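PDB 6WPN: substrate-binding protein from Synechococcus sp., which probably binds a sugar or oligosaccharide in the periplasm and presents it for uptake, as other extracellular solute-binding proteins of its family do. Local coordinates for residues G293-A298 with A372-T377; L145-G150 with L261-E266; A214-P219 with L414-Q419; V189-A194 with R390-I395. One frame throughout, in Å; residues are numbered along the deposited sequence.

Contact 1 (G293-A298 with A372-T377); sequences GTANVA and AETLNT
Three methyl-to-methyl or methyl-to-carbonyl encounters, made by Thr-294, Ala-295 and Val-297 with Thr-374, Leu-375 and Thr-377, join the start of strand 295-303 to the turn that leaves helix 359-374. That turn leads into the short strand 378-379, which runs parallel to strand 295-303 in the mixed sheet of this solute-binding protein; Arg-379 bonds through its backbone to Ala-295 and Val-297. No hydrogen bond spans the two segments themselves; what passes directly between them is packing of side-chain methyls and one carbonyl. Ala-295 points its CB at the helix end and meets CG2 of Thr-374 at 3.8 Å. Thr-374 can offer a methyl there because CG2 stands anti to its backbone N, while OG1 turns back along the helix to bond to Leu-370 O. Further along, Val-297 and Leu-375 slant across one another, with CG2 of the valine 4.2 Å from CD1 of the leucine. The leucine arm leaves its backbone to one side; with CG opposite the backbone N (chi1 177°), its tip reaches the valine. At the other end, Thr-294 CG2 lies 3.8 Å from Thr-377 O. The turn carrying that carbonyl is braced internally, for Thr-374 O accepts two bonds on the same face of its plane: one from Thr-377 N at 2.9 Å, the other from Thr-377 OG1 at 3.0 Å, the hydroxyl tilted 22° out of the carbonyl plane.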
loop_
_atom_site.group_PDB
_atom_site.type_symbol
_atom_site.label_atom_id
_atom_site.label_comp_id
_atom_site.label_asym_id
_atom_site.label_seq_id
_atom_site.Cartn_x
_atom_site.Cartn_y
_atom_site.Cartn_z
ATOM N N GLY A 293 -13.825 8.437 7.975
ATOM C CA GLY A 293 -14.039 8.290 6.553
ATOM C C GLY A 293 -12.791 8.173 5.704
ATOM O O GLY A 293 -12.892 7.760 4.543
ATOM N N THR A 294 -11.624 8.548 6.226
ATOM C CA THR A 294 -10.403 8.557 5.428
ATOM C C THR A 294 -10.021 7.153 4.975
ATOM O O THR A 294 -9.966 6.215 5.775
ATOM C CB THR A 294 -9.260 9.172 6.230
ATOM O OG1 THR A 294 -9.646 10.475 6.681
ATOM C CG2 THR A 294 -8.018 9.291 5.367
ATOM N N ALA A 295 -9.699 7.029 3.693
ATOM C CA ALA A 295 -9.166 5.808 3.115
ATOM C C ALA A 295 -7.658 5.918 2.961
ATOM O O ALA A 295 -7.076 7.002 3.029
ATOM C CB ALA A 295 -9.803 5.517 1.755
ATOM N N ASN A 296 -7.024 4.768 2.786
ATOM C CA ASN A 296 -5.579 4.700 2.666
ATOM C C ASN A 296 -5.150 4.742 1.210
ATOM O O ASN A 296 -5.824 4.195 0.333
ATOM C CB ASN A 296 -5.045 3.421 3.309
ATOM C CG ASN A 296 -3.548 3.432 3.445
ATOM O OD1 ASN A 296 -2.981 4.254 4.163
ATOM N ND2 ASN A 296 -2.890 2.528 2.730
ATOM N N VAL A 297 -4.018 5.394 0.958
ATOM C CA VAL A 297 -3.427 5.434 -0.372
ATOM C C VAL A 297 -1.964 5.029 -0.244
ATOM O O VAL A 297 -1.226 5.575 0.584
ATOM C CB VAL A 297 -3.572 6.823 -1.030
ATOM C CG1 VAL A 297 -3.049 7.924 -0.124
ATOM C CG2 VAL A 297 -2.866 6.850 -2.379
ATOM N N ALA A 298 -1.558 4.057 -1.052
ATOM C CA ALA A 298 -0.188 3.559 -1.078
ATOM C C ALA A 298 0.632 4.400 -2.045
ATOM O O ALA A 298 0.403 4.359 -3.258
ATOM C CB ALA A 298 -0.160 2.086 -1.476
ATOM N N ALA A 372 -10.270 6.335 -8.455
ATOM C CA ALA A 372 -9.953 7.733 -8.739
ATOM C C ALA A 372 -10.822 8.684 -7.925
ATOM O O ALA A 372 -10.359 9.757 -7.524
ATOM C CB ALA A 372 -10.108 8.016 -10.234
ATOM N N GLU A 373 -12.075 8.310 -7.679
ATOM C CA GLU A 373 -12.967 9.141 -6.880
ATOM C C GLU A 373 -12.587 9.094 -5.402
ATOM O O GLU A 373 -12.651 10.112 -4.704
ATOM C CB GLU A 373 -14.405 8.686 -7.110
ATOM C CG GLU A 373 -14.882 9.005 -8.520
ATOM C CD GLU A 373 -16.291 8.526 -8.801
ATOM O OE1 GLU A 373 -16.617 7.379 -8.428
ATOM O OE2 GLU A 373 -17.067 9.298 -9.407
ATOM N N THR A 374 -12.177 7.919 -4.919
ATOM C CA THR A 374 -11.784 7.752 -3.520
ATOM C C THR A 374 -10.512 8.530 -3.191
ATOM O O THR A 374 -10.324 8.953 -2.044
ATOM C CB THR A 374 -11.598 6.266 -3.204
ATOM O OG1 THR A 374 -12.787 5.553 -3.562
ATOM C CG2 THR A 374 -11.342 6.054 -1.726
ATOM N N LEU A 375 -9.638 8.728 -4.182
ATOM C CA LEU A 375 -8.382 9.443 -3.961
ATOM C C LEU A 375 -8.595 10.837 -3.377
ATOM O O LEU A 375 -7.750 11.319 -2.614
ATOM C CB LEU A 375 -7.604 9.537 -5.275
ATOM C CG LEU A 375 -6.304 10.328 -5.203
ATOM C CD1 LEU A 375 -5.353 9.632 -4.248
ATOM C CD2 LEU A 375 -5.691 10.467 -6.589
ATOM N N ASN A 376 -9.721 11.485 -3.684
ATOM C CA ASN A 376 -9.950 12.833 -3.174
ATOM C C ASN A 376 -10.142 12.851 -1.665
ATOM O O ASN A 376 -9.988 13.908 -1.045
ATOM C CB ASN A 376 -11.171 13.460 -3.849
ATOM C CG ASN A 376 -10.955 13.705 -5.327
ATOM O OD1 ASN A 376 -11.768 13.302 -6.162
ATOM N ND2 ASN A 376 -9.855 14.369 -5.661
ATOM N N THR A 377 -10.441 11.705 -1.061
ATOM C CA THR A 377 -10.683 11.605 0.369
ATOM C C THR A 377 -9.673 10.707 1.056
ATOM O O THR A 377 -9.740 10.545 2.280
ATOM C CB THR A 377 -12.099 11.091 0.665
ATOM O OG1 THR A 377 -12.290 9.806 0.056
ATOM C CG2 THR A 377 -13.136 12.072 0.144
#

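Contact 2 (L145-G150 with L261-E266); sequences LSLVNG and LASGAE
An antiparallel beta ladder pairs Leu-145, Ser-146 and Leu-147 with Ser-263, Ala-262 and Leu-261, adding the short strand 260-263 to the long strand 137-149 of the mixed sheet. Leu-145 with Ser-263 and Leu-147 with Leu-261 are hydrogen-bonded pairs, each closed by two backbone bonds; Ser-146 with Ala-262 is the non-hydrogen-bonded pair between them. The Leu-147 to Leu-261 ring is the straighter, with N-H to O angles of 157° and 159°. In the other pair, Leu-145 N approaches Ser-263 O at 2.8 Å from 50° out of the carbonyl plane; just beyond, the chain passes through Gly-264 into helix 265-274. In the middle, Ala-262 CA adds a CH...O contact to Leu-145 O at 3.4 Å.

Leu-145, Leu-147, Leu-261 and Ser-263 share one face. Leu-147 has the largest share of the packing there: its CG is anti to its own carbonyl carbon, and CD1 reaches diagonally past the directly paired leucine to Ser-263 CB at 3.8 Å, with Leu-261 CD2 a little farther at 4.3 Å. Tyr-253 of helix 246-254 touches Leu-147 and Leu-261, and helix 359-374 lies against Leu-145. Replacing Leu-147 by an alanine would probably open a gap beside Ser-263 CB and Leu-261 CD2 and leave Tyr-253 less well packed. On the reverse face Ser-146 OG bonds to Pro-286 O, while Ala-262 CB sits 4.2 Å from Leu-145 O.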
loop_
_atom_site.group_PDB
_atom_site.type_symbol
_atom_site.label_atom_id
_atom_site.label_comp_id
_atom_site.label_asym_id
_atom_site.label_seq_id
_atom_site.Cartn_x
_atom_site.Cartn_y
_atom_site.Cartn_z
ATOM N N LEU A 145 -9.719 -0.922 -3.042
ATOM C CA LEU A 145 -11.158 -0.958 -2.851
ATOM C C LEU A 145 -11.565 -2.216 -2.087
ATOM O O LEU A 145 -10.736 -3.039 -1.693
ATOM C CB LEU A 145 -11.866 -0.891 -4.203
ATOM C CG LEU A 145 -11.402 0.215 -5.153
ATOM C CD1 LEU A 145 -11.984 -0.013 -6.533
ATOM C CD2 LEU A 145 -11.778 1.587 -4.620
ATOM N N SER A 146 -12.868 -2.355 -1.861
ATOM C CA SER A 146 -13.456 -3.574 -1.315
ATOM C C SER A 146 -14.065 -4.362 -2.468
ATOM O O SER A 146 -15.073 -3.943 -3.043
ATOM C CB SER A 146 -14.509 -3.262 -0.253
ATOM O OG SER A 146 -13.923 -2.705 0.908
ATOM N N LEU A 147 -13.429 -5.469 -2.842
ATOM C CA LEU A 147 -14.017 -6.386 -3.814
ATOM C C LEU A 147 -14.985 -7.317 -3.090
ATOM O O LEU A 147 -14.567 -8.142 -2.273
ATOM C CB LEU A 147 -12.927 -7.163 -4.541
ATOM C CG LEU A 147 -11.896 -6.289 -5.259
ATOM C CD1 LEU A 147 -10.895 -7.143 -6.027
ATOM C CD2 LEU A 147 -12.577 -5.295 -6.186
ATOM N N VAL A 148 -16.281 -7.173 -3.361
ATOM C CA VAL A 148 -17.324 -7.856 -2.602
ATOM C C VAL A 148 -17.935 -8.960 -3.455
ATOM O O VAL A 148 -18.414 -8.706 -4.568
ATOM C CB VAL A 148 -18.403 -6.866 -2.134
ATOM C CG1 VAL A 148 -19.572 -7.603 -1.515
ATOM C CG2 VAL A 148 -17.799 -5.886 -1.147
ATOM N N ASN A 149 -17.936 -10.180 -2.923
ATOM C CA ASN A 149 -18.625 -11.304 -3.550
ATOM C C ASN A 149 -20.118 -11.165 -3.272
ATOM O O ASN A 149 -20.595 -11.513 -2.188
ATOM C CB ASN A 149 -18.079 -12.625 -3.022
ATOM C CG ASN A 149 -18.635 -13.827 -3.764
ATOM O OD1 ASN A 149 -19.842 -13.963 -3.943
ATOM N ND2 ASN A 149 -17.746 -14.712 -4.196
ATOM N N GLY A 150 -20.863 -10.664 -4.261
ATOM C CA GLY A 150 -22.282 -10.418 -4.059
ATOM C C GLY A 150 -23.083 -11.689 -3.884
ATOM O O GLY A 150 -24.141 -11.684 -3.247
ATOM N N LEU A 261 -12.671 -8.777 -0.232
ATOM C CA LEU A 261 -11.230 -8.786 -0.449
ATOM C C LEU A 261 -10.767 -7.351 -0.653
ATOM O O LEU A 261 -11.233 -6.674 -1.573
ATOM C CB LEU A 261 -10.868 -9.648 -1.663
ATOM C CG LEU A 261 -9.405 -9.659 -2.111
ATOM C CD1 LEU A 261 -8.520 -10.421 -1.131
ATOM C CD2 LEU A 261 -9.285 -10.237 -3.510
ATOM N N ALA A 262 -9.865 -6.882 0.202
ATOM C CA ALA A 262 -9.312 -5.536 0.055
ATOM C C ALA A 262 -8.268 -5.566 -1.054
ATOM O O ALA A 262 -7.158 -6.061 -0.862
ATOM C CB ALA A 262 -8.713 -5.051 1.371
ATOM N N SER A 263 -8.616 -5.035 -2.223
ATOM C CA SER A 263 -7.718 -5.100 -3.369
ATOM C C SER A 263 -8.093 -4.013 -4.373
ATOM O O SER A 263 -9.154 -3.387 -4.287
ATOM C CB SER A 263 -7.747 -6.497 -4.004
ATOM O OG SER A 263 -6.818 -6.616 -5.068
ATOM N N GLY A 264 -7.184 -3.784 -5.320
ATOM C CA GLY A 264 -7.341 -2.765 -6.334
ATOM C C GLY A 264 -7.970 -3.277 -7.619
ATOM O O GLY A 264 -8.439 -4.412 -7.722
ATOM N N ALA A 265 -7.983 -2.391 -8.621
ATOM C CA ALA A 265 -8.569 -2.713 -9.920
ATOM C C ALA A 265 -7.707 -3.685 -10.715
ATOM O O ALA A 265 -8.249 -4.494 -11.487
ATOM C CB ALA A 265 -8.788 -1.434 -10.728
ATOM N N GLU A 266 -6.376 -3.613 -10.565
ATOM C CA GLU A 266 -5.513 -4.446 -11.395
ATOM C C GLU A 266 -5.685 -5.917 -11.059
ATOM O O GLU A 266 -5.687 -6.775 -11.955
ATOM C CB GLU A 266 -4.055 -4.041 -11.212
ATOM C CG GLU A 266 -3.033 -4.932 -11.913
ATOM C CD GLU A 266 -3.015 -4.771 -13.431
ATOM O OE1 GLU A 266 -3.835 -3.995 -13.968
ATOM O OE2 GLU A 266 -2.171 -5.414 -14.097
#

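Contact 3 (A214-P219 with L414-Q419); sequences AAFNTP and LEAEQQ
Glu-417, on helix 409-427, touches three residues of 214-219 in turn along its side chain. Its CB lies 4.1 Å from Phe-216 CE1, at the start of an extended arm whose CG is anti to the backbone N (chi1 174°). CG comes next, 3.9 Å from the methyl CB of Ala-214, a residue whose backbone N is bonded by Asn-421 further down the same helix. Beyond it, CD and the two oxygens reach Asn-217, the centre of an inverse gamma turn that leads to Thr-218, the N-cap of helix 219-233. Both oxygens take weak hydrogen bonds from Asn-217 ND2, OE1 at 3.0 Å and OE2 at 3.2 Å, with the amide and carboxylate planes 85° apart. OE2 also lies 3.3 Å from Asn-217 CB. The other end of that amide is held as well, since Asn-217 OD1 accepts from Arg-222. Cutting Glu-417 back to an alanine is likely to leave Asn-217 ND2 without these two acceptors and the Ala-214 methyl less covered. The Phe-216 ring points its edge at the helix backbone, Ala-416 C lying near the ring plane and Ala-416 CB 3.8 Å from Phe-216 CZ.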
loop_
_atom_site.group_PDB
_atom_site.type_symbol
_atom_site.label_atom_id
_atom_site.label_comp_id
_atom_site.label_asym_id
_atom_site.label_seq_id
_atom_site.Cartn_x
_atom_site.Cartn_y
_atom_site.Cartn_z
ATOM N N ALA A 214 6.013 5.093 22.490
ATOM C CA ALA A 214 4.745 4.405 22.262
ATOM C C ALA A 214 3.578 5.275 22.713
ATOM O O ALA A 214 3.549 5.758 23.848
ATOM C CB ALA A 214 4.724 3.067 23.000
ATOM N N ALA A 215 2.608 5.473 21.822
ATOM C CA ALA A 215 1.438 6.286 22.132
ATOM C C ALA A 215 0.122 5.526 22.020
ATOM O O ALA A 215 -0.942 6.140 22.168
ATOM C CB ALA A 215 1.400 7.519 21.223
ATOM N N PHE A 216 0.154 4.214 21.779
ATOM C CA PHE A 216 -1.061 3.462 21.492
ATOM C C PHE A 216 -1.685 2.814 22.721
ATOM O O PHE A 216 -2.732 2.173 22.593
ATOM C CB PHE A 216 -0.789 2.381 20.440
ATOM C CG PHE A 216 0.359 1.478 20.781
ATOM C CD1 PHE A 216 0.169 0.372 21.595
ATOM C CD2 PHE A 216 1.623 1.723 20.277
ATOM C CE1 PHE A 216 1.223 -0.461 21.912
ATOM C CE2 PHE A 216 2.681 0.890 20.586
ATOM C CZ PHE A 216 2.479 -0.204 21.406
ATOM N N ASN A 217 -1.068 2.931 23.898
ATOM C CA ASN A 217 -1.674 2.411 25.124
ATOM C C ASN A 217 -2.714 3.420 25.617
ATOM O O ASN A 217 -2.571 4.078 26.649
ATOM C CB ASN A 217 -0.609 2.124 26.173
ATOM C CG ASN A 217 -1.161 1.382 27.376
ATOM O OD1 ASN A 217 -2.288 0.884 27.352
ATOM N ND2 ASN A 217 -0.365 1.297 28.432
ATOM N N THR A 218 -3.787 3.519 24.852
ATOM C CA THR A 218 -4.845 4.504 25.021
ATOM C C THR A 218 -6.174 3.775 24.930
ATOM O O THR A 218 -6.211 2.570 24.661
ATOM C CB THR A 218 -4.727 5.596 23.939
ATOM O OG1 THR A 218 -4.674 4.994 22.637
ATOM C CG2 THR A 218 -3.477 6.444 24.162
ATOM N N PRO A 219 -7.296 4.461 25.179
ATOM C CA PRO A 219 -8.593 3.808 24.948
ATOM C C PRO A 219 -8.782 3.365 23.517
ATOM O O PRO A 219 -9.400 2.319 23.281
ATOM C CB PRO A 219 -9.603 4.898 25.326
ATOM C CG PRO A 219 -8.879 6.137 25.065
ATOM C CD PRO A 219 -7.499 5.852 25.603
ATOM N N LEU A 414 0.217 -3.927 26.651
ATOM C CA LEU A 414 1.307 -3.578 27.555
ATOM C C LEU A 414 2.634 -4.126 27.051
ATOM O O LEU A 414 3.648 -3.419 27.061
ATOM C CB LEU A 414 1.015 -4.100 28.960
ATOM C CG LEU A 414 2.038 -3.574 29.960
ATOM C CD1 LEU A 414 1.825 -2.077 30.174
ATOM C CD2 LEU A 414 2.002 -4.344 31.273
ATOM N N GLU A 415 2.644 -5.382 26.594
ATOM C CA GLU A 415 3.879 -5.966 26.083
ATOM C C GLU A 415 4.374 -5.209 24.861
ATOM O O GLU A 415 5.571 -4.927 24.740
ATOM C CB GLU A 415 3.666 -7.441 25.740
ATOM C CG GLU A 415 3.362 -8.345 26.930
ATOM C CD GLU A 415 4.587 -8.664 27.760
ATOM O OE1 GLU A 415 5.708 -8.320 27.328
ATOM O OE2 GLU A 415 4.428 -9.255 28.851
ATOM N N ALA A 416 3.465 -4.850 23.954
ATOM C CA ALA A 416 3.864 -4.070 22.785
ATOM C C ALA A 416 4.397 -2.701 23.191
ATOM O O ALA A 416 5.429 -2.251 22.678
ATOM C CB ALA A 416 2.689 -3.929 21.820
ATOM N N GLU A 417 3.711 -2.028 24.113
ATOM C CA GLU A 417 4.156 -0.711 24.557
ATOM C C GLU A 417 5.549 -0.782 25.173
ATOM O O GLU A 417 6.416 0.046 24.876
ATOM C CB GLU A 417 3.153 -0.128 25.554
ATOM C CG GLU A 417 3.602 1.171 26.193
ATOM C CD GLU A 417 2.769 1.543 27.406
ATOM O OE1 GLU A 417 2.530 0.665 28.267
ATOM O OE2 GLU A 417 2.347 2.716 27.494
ATOM N N GLN A 418 5.779 -1.771 26.037
ATOM C CA GLN A 418 7.063 -1.872 26.723
ATOM C C GLN A 418 8.178 -2.292 25.772
ATOM O O GLN A 418 9.306 -1.799 25.879
ATOM C CB GLN A 418 6.942 -2.852 27.887
ATOM C CG GLN A 418 6.042 -2.347 29.000
ATOM C CD GLN A 418 5.671 -3.431 29.992
ATOM O OE1 GLN A 418 5.914 -4.614 29.755
ATOM N NE2 GLN A 418 5.085 -3.030 31.116
ATOM N N GLN A 419 7.881 -3.192 24.831
ATOM C CA GLN A 419 8.890 -3.600 23.858
ATOM C C GLN A 419 9.266 -2.454 22.924
ATOM O O GLN A 419 10.447 -2.270 22.609
ATOM C CB GLN A 419 8.406 -4.810 23.067
ATOM C CG GLN A 419 8.375 -6.085 23.886
ATOM C CD GLN A 419 8.141 -7.315 23.038
ATOM O OE1 GLN A 419 8.039 -7.226 21.813
ATOM N NE2 GLN A 419 8.055 -8.476 23.684
#

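Contact 4 (V189-A194 with R390-I395); sequences VPDDSA and RLQSII
Gln-392, Pro-190 and Ser-393 bury the most surface where the loop 189-194 rests on helix 388-403. The CB of Gln-392 faces the loop, and the extended chain, with CG anti to the backbone N (chi1 171°), brings the amide to Pro-190 O and Ala-194 CB. NE2 donates to Pro-190 O in a nearly straight line, but the modelled separation of 2.3 Å is too short for an ordinary hydrogen bond; the pairing is plausible, the exact distance doubtful. The amide's other end, OE1, sits 3.5 Å from Ala-194 CB, so one side chain spans the loop from its second residue to its last.

Pro-190 also meets the next residue of the helix. Its CB lies 3.5 Å from Ser-393 OG and 3.9 Å from Ser-393 CB, the proline CB resting against the small serine side chain where the two backbones come closest. Within the loop, Asp-192 OD1 accepts from Ser-193 N at 2.8 Å, and Ser-193 O takes a bond from Tyr-396 OH, one helical turn beyond Gln-392. The arrangement is that of a loop packed on a helix through Pro-190 and Ser-393, probably aided by the Gln-392 amide, just before the N-cap Ala-194 of helix 195-202.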
loop_
_atom_site.group_PDB
_atom_site.type_symbol
_atom_site.label_atom_id
_atom_site.label_comp_id
_atom_site.label_asym_id
_atom_site.label_seq_id
_atom_site.Cartn_x
_atom_site.Cartn_y
_atom_site.Cartn_z
ATOM N N VAL A 189 0.661 -11.304 10.103
ATOM C CA VAL A 189 2.042 -11.738 9.904
ATOM C C VAL A 189 2.899 -10.480 9.979
ATOM O O VAL A 189 2.698 -9.555 9.177
ATOM C CB VAL A 189 2.214 -12.491 8.576
ATOM C CG1 VAL A 189 3.689 -12.708 8.265
ATOM C CG2 VAL A 189 1.484 -13.823 8.638
ATOM N N PRO A 190 3.857 -10.408 10.914
ATOM C CA PRO A 190 4.484 -9.112 11.250
ATOM C C PRO A 190 4.916 -8.238 10.083
ATOM O O PRO A 190 4.518 -7.069 10.021
ATOM C CB PRO A 190 5.685 -9.541 12.100
ATOM C CG PRO A 190 5.225 -10.784 12.776
ATOM C CD PRO A 190 4.336 -11.497 11.782
ATOM N N ASP A 191 5.711 -8.758 9.154
ATOM C CA ASP A 191 6.198 -7.911 8.072
ATOM C C ASP A 191 5.555 -8.254 6.737
ATOM O O ASP A 191 6.243 -8.403 5.722
ATOM C CB ASP A 191 7.722 -7.948 7.991
ATOM C CG ASP A 191 8.368 -6.968 8.963
ATOM O OD1 ASP A 191 7.664 -6.032 9.411
ATOM O OD2 ASP A 191 9.570 -7.117 9.270
ATOM N N ASP A 192 4.231 -8.382 6.737
ATOM C CA ASP A 192 3.475 -8.567 5.509
ATOM C C ASP A 192 2.678 -7.289 5.285
ATOM O O ASP A 192 3.213 -6.192 5.474
ATOM C CB ASP A 192 2.566 -9.798 5.597
ATOM C CG ASP A 192 2.244 -10.395 4.233
ATOM O OD1 ASP A 192 1.414 -9.815 3.495
ATOM O OD2 ASP A 192 2.835 -11.446 3.895
ATOM N N SER A 193 1.418 -7.405 4.886
ATOM C CA SER A 193 0.621 -6.216 4.624
ATOM C C SER A 193 0.502 -5.354 5.874
ATOM O O SER A 193 0.515 -5.848 7.005
ATOM C CB SER A 193 -0.772 -6.605 4.138
ATOM O OG SER A 193 -1.634 -5.481 4.120
ATOM N N ALA A 194 0.403 -4.045 5.662
ATOM C CA ALA A 194 0.229 -3.089 6.744
ATOM C C ALA A 194 -1.234 -2.733 6.962
ATOM O O ALA A 194 -1.528 -1.785 7.699
ATOM C CB ALA A 194 1.045 -1.822 6.471
ATOM N N ARG A 390 9.558 -1.905 12.511
ATOM C CA ARG A 390 9.840 -2.480 13.821
ATOM C C ARG A 390 8.603 -2.404 14.708
ATOM O O ARG A 390 8.258 -3.367 15.402
ATOM C CB ARG A 390 10.991 -1.721 14.482
ATOM C CG ARG A 390 11.378 -2.213 15.870
ATOM C CD ARG A 390 12.112 -3.538 15.813
ATOM N NE ARG A 390 13.367 -3.374 15.079
ATOM C CZ ARG A 390 14.248 -4.342 14.854
ATOM N NH1 ARG A 390 14.023 -5.567 15.311
ATOM N NH2 ARG A 390 15.360 -4.080 14.177
ATOM N N LEU A 391 7.919 -1.257 14.682
ATOM C CA LEU A 391 6.691 -1.081 15.449
ATOM C C LEU A 391 5.596 -2.024 14.968
ATOM O O LEU A 391 4.902 -2.646 15.780
ATOM C CB LEU A 391 6.233 0.373 15.347
ATOM C CG LEU A 391 4.907 0.740 16.008
ATOM C CD1 LEU A 391 5.045 0.663 17.518
ATOM C CD2 LEU A 391 4.445 2.124 15.568
ATOM N N GLN A 392 5.426 -2.144 13.650
ATOM C CA GLN A 392 4.431 -3.066 13.114
ATOM C C GLN A 392 4.693 -4.491 13.577
ATOM O O GLN A 392 3.763 -5.209 13.965
ATOM C CB GLN A 392 4.425 -3.007 11.589
ATOM C CG GLN A 392 3.572 -4.091 10.949
ATOM C CD GLN A 392 3.619 -4.048 9.436
ATOM O OE1 GLN A 392 3.373 -3.011 8.825
ATOM N NE2 GLN A 392 3.941 -5.179 8.824
ATOM N N SER A 393 5.955 -4.921 13.537
ATOM C CA SER A 393 6.284 -6.286 13.927
ATOM C C SER A 393 5.959 -6.537 15.394
ATOM O O SER A 393 5.424 -7.593 15.746
ATOM C CB SER A 393 7.756 -6.568 13.638
ATOM O OG SER A 393 8.081 -7.904 13.976
ATOM N N ILE A 394 6.290 -5.582 16.267
ATOM C CA ILE A 394 6.012 -5.747 17.692
ATOM C C ILE A 394 4.511 -5.833 17.935
ATOM O O ILE A 394 4.037 -6.669 18.714
ATOM C CB ILE A 394 6.662 -4.609 18.502
ATOM C CG1 ILE A 394 8.191 -4.719 18.448
ATOM C CG2 ILE A 394 6.175 -4.619 19.940
ATOM C CD1 ILE A 394 8.895 -3.674 19.257
ATOM N N ILE A 395 3.739 -4.966 17.284
ATOM C CA ILE A 395 2.296 -4.964 17.494
ATOM C C ILE A 395 1.677 -6.248 16.950
ATOM O O ILE A 395 0.891 -6.912 17.635
ATOM C CB ILE A 395 1.665 -3.712 16.858
ATOM C CG1 ILE A 395 2.151 -2.452 17.580
ATOM C CG2 ILE A 395 0.144 -3.811 16.888
ATOM C CD1 ILE A 395 1.626 -1.166 16.981
#

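From the N terminus, the chain first passes 145-150, then 189-194 and 214-219, before 261-266 returns to close contact 2; contact 2 therefore crosses both contact 4 and contact 3. Contact 1 opens next, at 293-298, and closes at 372-377, lying wholly within the spans of contacts 3 and 4. Contact 4 then closes at 390-395 and contact 3 at 414-419, the two crossing. Contacts 1 and 2 touch and serve neighbouring strands of one sheet, Thr-374 OG1 packing near Leu-145 CD2. Contacts 3 and 4 tie two earlier loops to the consecutive helices 388-403 and 409-427, where Ile-394 packs on Ala-416 and Gln-419, and Leu-391 on Phe-216.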